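PDB 6ESL: bacterial leucyl aminopeptidase from Legionella pneumophila, which probably acts as a secreted zinc aminopeptidase of peptidase family M28, removing N-terminal residues such as leucine from peptides and so helping the bacterium acquire nutrients. Local coordinates for residues B[314-319]-B[380-385]; B[131-136]-B[374-379]. All blocks are in the same frame, centred on the assembly; numbering follows the deposited sequence.

Contact 1. Residues B[314-319]-B[380-385]; sequences KLIDHY and SKLAVA
Leu382 meets both Leu315 and Ile316, placing its two methyl branches on neighbouring residues of the facing helix. Its CD1 lies 3.8 Å from CB of Leu315, close to the root of that side chain, whereas its CD2 lies 3.9 Å from CG1 of Ile316. The fork reaches this position because CG stands anti to the backbone N of Leu382 (chi1 179°), which carries both methyls across to helix 306-320 from a CB that does not itself face it. Leu382 lies roughly perpendicular to Leu315, and its CD1 is also 4.2 Å from the Leu315 CD1 methyl. Leu382 and Ile316 both touch Met297 of strand 297-300, evidence that the two helices pack on the same face of the mixed β-sheet of this M28 peptidase.

One turn later, Ala385 directs its methyl toward the other helix. CB of Ala385 is 4.0 Å from CD2 of Tyr319, approaching the ring obliquely. That ring is steadied by its own helix: CD2 of Leu315 abuts its edge in plane, and the CD2 carbon of His318 lies 4.0 Å above one face of the Tyr319 ring, toward the rim. The phenol OH is hydrogen-bonded to Glu389, further along helix 373-391, and the ring also touches Val121 and Asn122 of helix 118-125.

The short helical segments are 10.1 Å apart at closest approach and run at 108° to each other, so the meeting is confined to a small patch of about 225 Å². Its five touching residues are all buried and their closest approaches are all carbon to carbon, implying cohesion by dispersion and exclusion of water, with the hydroxyl-carboxylate bond of Tyr319 and Glu389 adding a polar tie between the same helices.

Contact 2. Residues B[131-136]-B[374-379]; sequences DNIWQT and EHMTNF
Ile133 and Trp134 pack on Met376 and Thr377 in a buried crossing where helix 130-142 meets helix 373-391, itself laid on the mixed sheet of the α/β fold of a family M28 zinc exopeptidase. The short segments lie 9.8 Å apart at closest approach, with their directions 105° apart, and Ile133 and Thr377 have the nearest pair of CA atoms. Both helices also lean on helix 220-239: Ile133 touches Glu232, Met376 touches Ser225, and the Met376 carbonyl oxygen is hydrogen-bonded to Ser229. Three helices therefore converge here, and a bound zinc ion is about 13 Å from the Met376 side chain.

Ile133 enters with its long branch first. CD1 reaches the backbone of the other helix, 3.8 Å from CA of Thr377, and also lies 3.9 Å from OG1 of Thr377. Its short branch takes the other neighbour, with CG2 of Ile133 4.1 Å from CB of Met376, and the two chains lie alongside each other but run opposite ways. The Thr377 hydroxyl has its polar needs met elsewhere, being hydrogen-bonded to Leu373 O one turn earlier and to OG of Ser130. The latter bond is a polar link between the two helices, immediately beside the apolar patch.

Trp134 comes from the flank. With CG anti to the backbone N (chi1 -170°), the indole lies along that flank, and its six-membered ring is the part that meets the methionine, although its CB does not point at the facing helix. Met376 meets it by bending at the thioether (chi3 -73°), so that its terminal methyl arrives near the indole plane, at the edge and not over a face: CE of Met376 stands 3.9 Å from CE3 of Trp134.

How the contacts relate
Following the chain from its N terminus, residues 131-136 come first, and contact 2 closes a loop of 237 residues when 374-379 returns to them. That loop contains zinc ligands, among them His209, Asp222, Glu257 and Asp284. Contact 1 begins inside it, at 314-319, and closes a shorter loop of 60 residues only at 380-385, beyond the end of the first. The loops therefore cross instead of nesting. Adjoining six-residue segments of helix 373-391 serve the two contacts, so that this helix joins helix 130-142 to helix 306-320. Their centres are 14 Å apart, yet they touch directly, CB of Ser380 lying 3.7 Å from CD1 of Ile133.

Contact 1. Residues B[314-319]-B[380-385]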
loop_
_atom_site.group_PDB
_atom_site.type_symbol
_atom_site.label_atom_id
_atom_site.label_comp_id
_atom_site.label_asym_id
_atom_site.label_seq_id
_atom_site.Cartn_x
_atom_site.Cartn_y
_atom_site.Cartn_z
ATOM N N LYS B 314 5.046 -10.032 1.267
ATOM C CA LYS B 314 6.240 -10.791 0.873
ATOM C C LYS B 314 6.591 -11.924 1.815
ATOM O O LYS B 314 6.901 -13.014 1.378
ATOM C CB LYS B 314 7.453 -9.861 0.784
ATOM C CG LYS B 314 7.475 -9.097 -0.528
ATOM C CD LYS B 314 8.428 -7.909 -0.484
ATOM C CE LYS B 314 9.874 -8.353 -0.757
ATOM N NZ LYS B 314 10.662 -7.106 -0.529
ATOM N N LEU B 315 6.493 -11.663 3.125
ATOM C CA LEU B 315 6.728 -12.694 4.107
ATOM C C LEU B 315 5.733 -13.793 3.925
ATOM O O LEU B 315 6.116 -14.965 4.042
ATOM C CB LEU B 315 6.644 -12.189 5.557
ATOM C CG LEU B 315 7.706 -11.231 6.057
ATOM C CD1 LEU B 315 7.313 -10.712 7.421
ATOM C CD2 LEU B 315 9.087 -11.941 6.104
ATOM N N ILE B 316 4.453 -13.447 3.666
ATOM C CA ILE B 316 3.442 -14.485 3.466
ATOM C C ILE B 316 3.846 -15.341 2.240
ATOM O O ILE B 316 3.882 -16.573 2.294
ATOM C CB ILE B 316 2.012 -13.910 3.305
ATOM C CG1 ILE B 316 1.513 -13.318 4.640
ATOM C CG2 ILE B 316 1.079 -14.986 2.866
ATOM C CD1 ILE B 316 0.404 -12.279 4.537
ATOM N N ASP B 317 4.133 -14.667 1.125
ATOM C CA ASP B 317 4.386 -15.392 -0.105
ATOM C C ASP B 317 5.671 -16.275 -0.008
ATOM O O ASP B 317 5.635 -17.477 -0.327
ATOM C CB ASP B 317 4.478 -14.426 -1.273
ATOM C CG ASP B 317 4.805 -15.144 -2.563
ATOM O OD1 ASP B 317 3.967 -15.945 -3.010
ATOM O OD2 ASP B 317 5.916 -15.007 -3.070
ATOM N N HIS B 318 6.748 -15.680 0.488
ATOM C CA HIS B 318 8.035 -16.341 0.642
ATOM C C HIS B 318 8.049 -17.463 1.657
ATOM O O HIS B 318 8.616 -18.554 1.406
ATOM C CB HIS B 318 9.150 -15.339 1.035
ATOM C CG HIS B 318 10.539 -15.858 0.777
ATOM N ND1 HIS B 318 11.327 -15.362 -0.237
ATOM C CD2 HIS B 318 11.254 -16.863 1.351
ATOM C CE1 HIS B 318 12.474 -16.006 -0.260
ATOM N NE2 HIS B 318 12.472 -16.902 0.714
ATOM N N TYR B 319 7.457 -17.243 2.825
ATOM C CA TYR B 319 7.588 -18.255 3.901
ATOM C C TYR B 319 6.359 -19.072 4.142
ATOM O O TYR B 319 6.491 -20.107 4.671
ATOM C CB TYR B 319 7.959 -17.591 5.236
ATOM C CG TYR B 319 9.360 -17.034 5.296
ATOM C CD1 TYR B 319 10.500 -17.909 5.222
ATOM C CD2 TYR B 319 9.591 -15.663 5.445
ATOM C CE1 TYR B 319 11.788 -17.390 5.293
ATOM C CE2 TYR B 319 10.903 -15.180 5.552
ATOM C CZ TYR B 319 11.979 -16.050 5.473
ATOM O OH TYR B 319 13.260 -15.539 5.578
ATOM N N SER B 380 0.779 -17.944 13.101
ATOM C CA SER B 380 1.837 -18.094 14.072
ATOM C C SER B 380 3.177 -18.064 13.358
ATOM O O SER B 380 4.166 -17.417 13.813
ATOM C CB SER B 380 1.588 -19.365 14.897
ATOM O OG SER B 380 2.446 -19.395 16.004
ATOM N N LYS B 381 3.245 -18.730 12.190
ATOM C CA LYS B 381 4.450 -18.726 11.386
ATOM C C LYS B 381 4.793 -17.346 10.934
ATOM O O LYS B 381 5.949 -16.982 10.873
ATOM C CB LYS B 381 4.285 -19.635 10.163
ATOM C CG LYS B 381 4.334 -21.120 10.554
ATOM C CD LYS B 381 4.178 -22.057 9.406
ATOM C CE LYS B 381 4.066 -23.433 9.992
ATOM N NZ LYS B 381 4.081 -24.532 9.026
ATOM N N LEU B 382 3.786 -16.598 10.539
ATOM C CA LEU B 382 4.015 -15.240 10.100
ATOM C C LEU B 382 4.630 -14.406 11.229
ATOM O O LEU B 382 5.523 -13.606 10.970
ATOM C CB LEU B 382 2.726 -14.608 9.534
ATOM C CG LEU B 382 2.784 -13.165 9.046
ATOM C CD1 LEU B 382 3.873 -12.967 8.009
ATOM C CD2 LEU B 382 1.442 -12.655 8.466
ATOM N N ALA B 383 4.107 -14.551 12.455
ATOM C CA ALA B 383 4.636 -13.788 13.610
ATOM C C ALA B 383 6.126 -14.142 13.819
ATOM O O ALA B 383 6.934 -13.233 14.056
ATOM C CB ALA B 383 3.860 -14.127 14.876
ATOM N N VAL B 384 6.415 -15.452 13.814
ATOM C CA VAL B 384 7.815 -15.942 13.965
ATOM C C VAL B 384 8.728 -15.344 12.897
ATOM O O VAL B 384 9.825 -14.847 13.195
ATOM C CB VAL B 384 7.938 -17.484 13.970
ATOM C CG1 VAL B 384 9.400 -17.983 13.889
ATOM C CG2 VAL B 384 7.334 -18.009 15.225
ATOM N N ALA B 385 8.250 -15.335 11.656
ATOM C CA ALA B 385 9.089 -14.837 10.556
ATOM C C ALA B 385 9.311 -13.322 10.664
ATOM O O ALA B 385 10.426 -12.845 10.439
ATOM C CB ALA B 385 8.472 -15.208 9.229
#

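Contact 2. Residues B[131-136]-B[374-379]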
loop_
_atom_site.group_PDB
_atom_site.type_symbol
_atom_site.label_atom_id
_atom_site.label_comp_id
_atom_site.label_asym_id
_atom_site.label_seq_id
_atom_site.Cartn_x
_atom_site.Cartn_y
_atom_site.Cartn_z
ATOM N N ASP B 131 -0.523 -28.187 17.729
ATOM C CA ASP B 131 -1.227 -28.613 18.894
ATOM C C ASP B 131 -1.167 -27.625 20.099
ATOM O O ASP B 131 -2.138 -27.525 20.827
ATOM C CB ASP B 131 -0.847 -30.076 19.364
ATOM C CG ASP B 131 -1.742 -30.490 20.494
ATOM O OD1 ASP B 131 -2.985 -30.629 20.246
ATOM O OD2 ASP B 131 -1.248 -30.502 21.677
ATOM N N ASN B 132 -0.059 -26.916 20.258
ATOM C CA ASN B 132 0.125 -25.973 21.372
ATOM C C ASN B 132 -0.877 -24.827 21.191
ATOM O O ASN B 132 -1.532 -24.368 22.177
ATOM C CB ASN B 132 1.556 -25.385 21.328
ATOM C CG ASN B 132 2.605 -26.335 21.825
ATOM O OD1 ASN B 132 2.248 -27.362 22.401
ATOM N ND2 ASN B 132 3.887 -25.992 21.679
ATOM N N ILE B 133 -1.059 -24.424 19.924
ATOM C CA ILE B 133 -1.980 -23.357 19.610
ATOM C C ILE B 133 -3.390 -23.779 20.049
ATOM O O ILE B 133 -4.121 -23.045 20.739
ATOM C CB ILE B 133 -1.946 -22.942 18.072
ATOM C CG1 ILE B 133 -0.607 -22.315 17.741
ATOM C CG2 ILE B 133 -3.057 -21.901 17.831
ATOM C CD1 ILE B 133 -0.287 -22.263 16.267
ATOM N N TRP B 134 -3.783 -24.969 19.645
ATOM C CA TRP B 134 -5.103 -25.510 19.924
ATOM C C TRP B 134 -5.318 -25.649 21.463
ATOM O O TRP B 134 -6.407 -25.361 21.980
ATOM C CB TRP B 134 -5.256 -26.912 19.217
ATOM C CG TRP B 134 -6.643 -27.437 19.248
ATOM C CD1 TRP B 134 -7.118 -28.423 20.071
ATOM C CD2 TRP B 134 -7.763 -27.007 18.437
ATOM N NE1 TRP B 134 -8.465 -28.625 19.817
ATOM C CE2 TRP B 134 -8.877 -27.794 18.810
ATOM C CE3 TRP B 134 -7.927 -26.028 17.401
ATOM C CZ2 TRP B 134 -10.158 -27.631 18.236
ATOM C CZ3 TRP B 134 -9.183 -25.879 16.809
ATOM C CH2 TRP B 134 -10.295 -26.683 17.234
ATOM N N GLN B 135 -4.270 -26.072 22.180
ATOM C CA GLN B 135 -4.323 -26.206 23.649
ATOM C C GLN B 135 -4.516 -24.858 24.368
ATOM O O GLN B 135 -5.343 -24.743 25.273
ATOM C CB GLN B 135 -3.063 -26.902 24.169
ATOM C CG GLN B 135 -2.931 -28.351 23.729
ATOM C CD GLN B 135 -4.088 -29.211 24.198
ATOM O OE1 GLN B 135 -4.567 -29.068 25.324
ATOM N NE2 GLN B 135 -4.544 -30.112 23.336
ATOM N N THR B 136 -3.750 -23.848 23.956
ATOM C CA THR B 136 -3.904 -22.469 24.457
ATOM C C THR B 136 -5.306 -21.946 24.229
ATOM O O THR B 136 -5.951 -21.350 25.108
ATOM C CB THR B 136 -2.856 -21.566 23.819
ATOM O OG1 THR B 136 -1.562 -22.027 24.196
ATOM C CG2 THR B 136 -3.015 -20.119 24.274
ATOM N N GLU B 374 -4.874 -25.073 10.645
ATOM C CA GLU B 374 -3.818 -24.776 9.700
ATOM C C GLU B 374 -3.717 -23.216 9.529
ATOM O O GLU B 374 -2.645 -22.707 9.461
ATOM C CB GLU B 374 -4.101 -25.403 8.356
ATOM C CG GLU B 374 -3.000 -25.180 7.363
ATOM C CD GLU B 374 -3.265 -25.864 6.048
ATOM O OE1 GLU B 374 -2.991 -27.069 5.976
ATOM O OE2 GLU B 374 -3.755 -25.219 5.103
ATOM N N HIS B 375 -4.844 -22.533 9.451
ATOM C CA HIS B 375 -4.858 -21.064 9.331
ATOM C C HIS B 375 -4.178 -20.423 10.550
ATOM O O HIS B 375 -3.294 -19.667 10.417
ATOM C CB HIS B 375 -6.289 -20.587 9.269
ATOM C CG HIS B 375 -6.526 -19.456 8.313
ATOM N ND1 HIS B 375 -7.509 -18.516 8.492
ATOM C CD2 HIS B 375 -5.938 -19.155 7.140
ATOM C CE1 HIS B 375 -7.505 -17.674 7.486
ATOM N NE2 HIS B 375 -6.558 -18.038 6.652
ATOM N N MET B 376 -4.529 -20.869 11.743
ATOM C CA MET B 376 -3.946 -20.331 12.968
ATOM C C MET B 376 -2.474 -20.561 13.012
ATOM O O MET B 376 -1.729 -19.749 13.460
ATOM C CB MET B 376 -4.608 -20.919 14.206
ATOM C CG MET B 376 -6.027 -20.463 14.410
ATOM S SD MET B 376 -6.828 -20.841 15.970
ATOM C CE MET B 376 -7.140 -22.583 15.828
ATOM N N THR B 377 -2.071 -21.722 12.548
ATOM C CA THR B 377 -0.627 -22.085 12.472
ATOM C C THR B 377 0.129 -21.173 11.479
ATOM O O THR B 377 1.240 -20.697 11.725
ATOM C CB THR B 377 -0.465 -23.595 12.097
ATOM O OG1 THR B 377 -1.127 -24.382 13.082
ATOM C CG2 THR B 377 0.902 -23.987 12.030
ATOM N N ASN B 378 -0.507 -20.879 10.355
ATOM C CA ASN B 378 0.067 -19.976 9.355
ATOM C C ASN B 378 0.308 -18.565 9.897
ATOM O O ASN B 378 1.349 -17.962 9.627
ATOM C CB ASN B 378 -0.811 -19.954 8.072
ATOM C CG ASN B 378 -0.599 -21.179 7.176
ATOM O OD1 ASN B 378 -1.410 -21.437 6.209
ATOM N ND2 ASN B 378 0.453 -21.973 7.467
ATOM N N PHE B 379 -0.626 -18.070 10.660
ATOM C CA PHE B 379 -0.442 -16.792 11.340
ATOM C C PHE B 379 0.651 -16.800 12.393
ATOM O O PHE B 379 1.480 -15.846 12.429
ATOM C CB PHE B 379 -1.783 -16.252 11.894
ATOM C CG PHE B 379 -2.679 -15.727 10.827
ATOM C CD1 PHE B 379 -2.561 -14.418 10.355
ATOM C CD2 PHE B 379 -3.614 -16.530 10.280
ATOM C CE1 PHE B 379 -3.476 -13.927 9.376
ATOM C CE2 PHE B 379 -4.418 -16.113 9.183
ATOM C CZ PHE B 379 -4.337 -14.814 8.749
#